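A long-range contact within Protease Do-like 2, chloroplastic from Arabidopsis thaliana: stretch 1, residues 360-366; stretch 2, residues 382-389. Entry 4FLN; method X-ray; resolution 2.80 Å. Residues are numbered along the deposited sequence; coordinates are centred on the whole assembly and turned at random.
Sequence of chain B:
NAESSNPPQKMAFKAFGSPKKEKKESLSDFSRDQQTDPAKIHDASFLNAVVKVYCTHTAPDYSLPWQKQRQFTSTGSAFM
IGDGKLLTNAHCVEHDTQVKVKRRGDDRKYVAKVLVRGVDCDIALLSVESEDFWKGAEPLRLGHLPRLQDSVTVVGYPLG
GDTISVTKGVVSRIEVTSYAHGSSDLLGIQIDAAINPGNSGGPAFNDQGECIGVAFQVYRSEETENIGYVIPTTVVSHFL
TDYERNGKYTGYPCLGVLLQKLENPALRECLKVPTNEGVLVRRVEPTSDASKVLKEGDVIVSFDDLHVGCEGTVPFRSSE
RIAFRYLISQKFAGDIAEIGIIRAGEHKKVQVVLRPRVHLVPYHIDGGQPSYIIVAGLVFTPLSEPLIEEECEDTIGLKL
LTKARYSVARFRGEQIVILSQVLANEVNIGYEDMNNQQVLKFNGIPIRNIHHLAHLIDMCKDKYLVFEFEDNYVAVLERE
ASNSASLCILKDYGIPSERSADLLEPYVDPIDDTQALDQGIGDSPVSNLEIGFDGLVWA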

# COMPACT_ATOMS: atom_id res chain seq x y z
N LEU B 360 4.65 1.22 -36.82
CA LEU B 360 3.28 0.80 -37.14
C LEU B 360 2.30 1.40 -36.14
O LEU B 360 1.26 1.93 -36.51
CB LEU B 360 3.19 -0.72 -37.14
CG LEU B 360 1.78 -1.28 -37.25
CD1 LEU B 360 1.12 -0.78 -38.51
CD2 LEU B 360 1.80 -2.81 -37.19
N VAL B 361 2.66 1.30 -34.87
CA VAL B 361 1.93 1.98 -33.81
C VAL B 361 2.83 3.11 -33.34
O VAL B 361 3.79 2.88 -32.61
CB VAL B 361 1.67 1.01 -32.64
CG1 VAL B 361 1.06 1.73 -31.46
CG2 VAL B 361 0.80 -0.16 -33.09
N PRO B 362 2.52 4.34 -33.76
CA PRO B 362 3.42 5.48 -33.54
C PRO B 362 3.42 5.96 -32.10
O PRO B 362 2.42 5.83 -31.40
CB PRO B 362 2.83 6.56 -34.45
CG PRO B 362 1.41 6.23 -34.55
CD PRO B 362 1.34 4.72 -34.55
N TYR B 363 4.56 6.48 -31.65
CA TYR B 363 4.64 7.18 -30.37
C TYR B 363 4.22 8.65 -30.47
O TYR B 363 3.65 9.20 -29.54
CB TYR B 363 6.05 7.07 -29.78
CG TYR B 363 6.41 5.66 -29.35
CD1 TYR B 363 6.27 5.26 -28.03
CD2 TYR B 363 6.88 4.73 -30.28
CE1 TYR B 363 6.60 3.97 -27.64
CE2 TYR B 363 7.21 3.43 -29.89
CZ TYR B 363 7.07 3.06 -28.57
OH TYR B 363 7.39 1.78 -28.17
N HIS B 364 4.55 9.28 -31.60
CA HIS B 364 4.48 10.73 -31.72
C HIS B 364 3.21 11.37 -32.34
O HIS B 364 3.02 12.58 -32.22
CB HIS B 364 5.76 11.24 -32.41
CG HIS B 364 5.62 12.57 -33.08
ND1 HIS B 364 5.10 13.68 -32.45
CD2 HIS B 364 5.93 12.97 -34.34
CE1 HIS B 364 5.10 14.71 -33.28
NE2 HIS B 364 5.60 14.30 -34.44
N ILE B 365 2.35 10.58 -32.97
CA ILE B 365 1.12 11.10 -33.60
C ILE B 365 1.33 12.08 -34.76
O ILE B 365 0.37 12.48 -35.41
CB ILE B 365 0.16 11.79 -32.60
CG1 ILE B 365 0.26 11.19 -31.20
CG2 ILE B 365 -1.28 11.77 -33.12
CD1 ILE B 365 1.02 12.07 -30.21
N ASP B 366 2.58 12.47 -35.00
CA ASP B 366 2.90 13.54 -35.95
C ASP B 366 2.40 14.90 -35.47
O ASP B 366 2.19 15.81 -36.28
CB ASP B 366 2.31 13.23 -37.33
CG ASP B 366 2.80 11.91 -37.90
OD1 ASP B 366 3.17 11.02 -37.10
OD2 ASP B 366 2.81 11.76 -39.14
N PRO B 382 -6.81 5.16 -35.35
CA PRO B 382 -5.58 4.36 -35.44
C PRO B 382 -5.05 4.08 -34.03
O PRO B 382 -5.17 4.91 -33.13
CB PRO B 382 -4.62 5.27 -36.21
CG PRO B 382 -5.49 6.30 -36.85
CD PRO B 382 -6.61 6.51 -35.89
N LEU B 383 -4.51 2.88 -33.84
CA LEU B 383 -3.90 2.52 -32.58
C LEU B 383 -2.62 3.33 -32.47
O LEU B 383 -1.85 3.43 -33.44
CB LEU B 383 -3.60 1.02 -32.57
CG LEU B 383 -3.64 0.17 -31.30
CD1 LEU B 383 -2.46 -0.77 -31.30
CD2 LEU B 383 -3.67 0.99 -30.03
N SER B 384 -2.39 3.92 -31.31
CA SER B 384 -1.16 4.66 -31.07
C SER B 384 -0.71 4.43 -29.63
O SER B 384 -1.49 3.99 -28.80
CB SER B 384 -1.37 6.16 -31.34
OG SER B 384 -2.20 6.76 -30.37
N GLU B 385 0.54 4.74 -29.34
CA GLU B 385 1.03 4.55 -27.98
C GLU B 385 0.26 5.42 -26.97
O GLU B 385 -0.20 4.92 -25.93
CB GLU B 385 2.54 4.76 -27.91
CG GLU B 385 3.27 3.55 -27.32
CD GLU B 385 3.28 2.34 -28.26
OE1 GLU B 385 3.48 2.53 -29.48
OE2 GLU B 385 3.09 1.20 -27.77
N PRO B 386 0.11 6.72 -27.26
CA PRO B 386 -0.67 7.60 -26.39
C PRO B 386 -2.06 7.04 -26.09
O PRO B 386 -2.49 7.11 -24.93
CB PRO B 386 -0.80 8.87 -27.22
CG PRO B 386 0.39 8.88 -28.09
CD PRO B 386 0.67 7.44 -28.42
N LEU B 387 -2.75 6.50 -27.09
CA LEU B 387 -4.07 5.91 -26.87
C LEU B 387 -4.00 4.78 -25.84
O LEU B 387 -4.78 4.74 -24.89
CB LEU B 387 -4.69 5.40 -28.18
CG LEU B 387 -6.08 4.77 -28.08
CD1 LEU B 387 -6.98 5.66 -27.27
CD2 LEU B 387 -6.67 4.53 -29.47
N ILE B 388 -3.07 3.87 -26.06
CA ILE B 388 -2.77 2.81 -25.11
C ILE B 388 -2.48 3.40 -23.72
O ILE B 388 -3.12 3.02 -22.74
CB ILE B 388 -1.55 1.98 -25.59
CG1 ILE B 388 -1.86 1.34 -26.95
CG2 ILE B 388 -1.17 0.92 -24.57
CD1 ILE B 388 -0.74 0.54 -27.52
N GLU B 389 -1.54 4.33 -23.64
CA GLU B 389 -1.22 4.96 -22.36
C GLU B 389 -2.47 5.46 -21.63
O GLU B 389 -2.65 5.21 -20.43
CB GLU B 389 -0.24 6.12 -22.57
CG GLU B 389 1.10 5.97 -21.86
CD GLU B 389 2.04 4.99 -22.56
OE1 GLU B 389 1.72 3.78 -22.63
OE2 GLU B 389 3.11 5.43 -23.05
O HOH W 1 -1.31 1.95 -35.90

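An irregular segment, residues 360-366, lies against the loop and first helical turn of residues 382-389 in Protease Do-like 2, burying 397 Å² in all. The nearest CA pairs are V361 CA to S384 CA, 4.9 Å, and Y363 CA to E385 CA, 5.1 Å.

One direct hydrogen bond joins the stretches: E385 N donates to P362 O at 3.0 Å, almost perfectly straight at 178°. At the start of a helix the amide groups have no preceding turn to bond to, and here the carbonyl of P362 serves the amide of E385. S384, the N-cap residue, serves another: S384 OG accepts a weak bond from L387 N at 3.3 Å. The helix's own ladder begins with I388 N to S384 O (3.2 Å) and E389 N to E385 O (2.7 Å).

A water adds a second polar link, donating to L360 O at 2.6 Å and to L383 O at 2.9 Å, so two carbonyls that could not bond each other are bridged.

Apolar contacts centre on V361, whose side chain points toward the second stretch. V361 CG2 meets L383 CD1 at 3.8 Å, while V361 CG1 lies 3.7 Å from S384 CA and reaches I388 CD1 more loosely at 4.5 Å. Farther along, the I365 side chain starts out sideways but brings I365 CG1 to 3.9 Å from P386 CG. P386 CG also touches Y363 O at 3.6 Å, a contact of carbon with a carbonyl oxygen.

E385 has more of its surface covered by the other stretch than any other residue here. E385 CG packs 3.4 Å from Y363 CE1, and E385 OE1 lies over one face of the tyrosine ring. E385 OE1 also lies 3.2 Å from V361 O, but this is proximity without a hydrogen bond, since both atoms are acceptors.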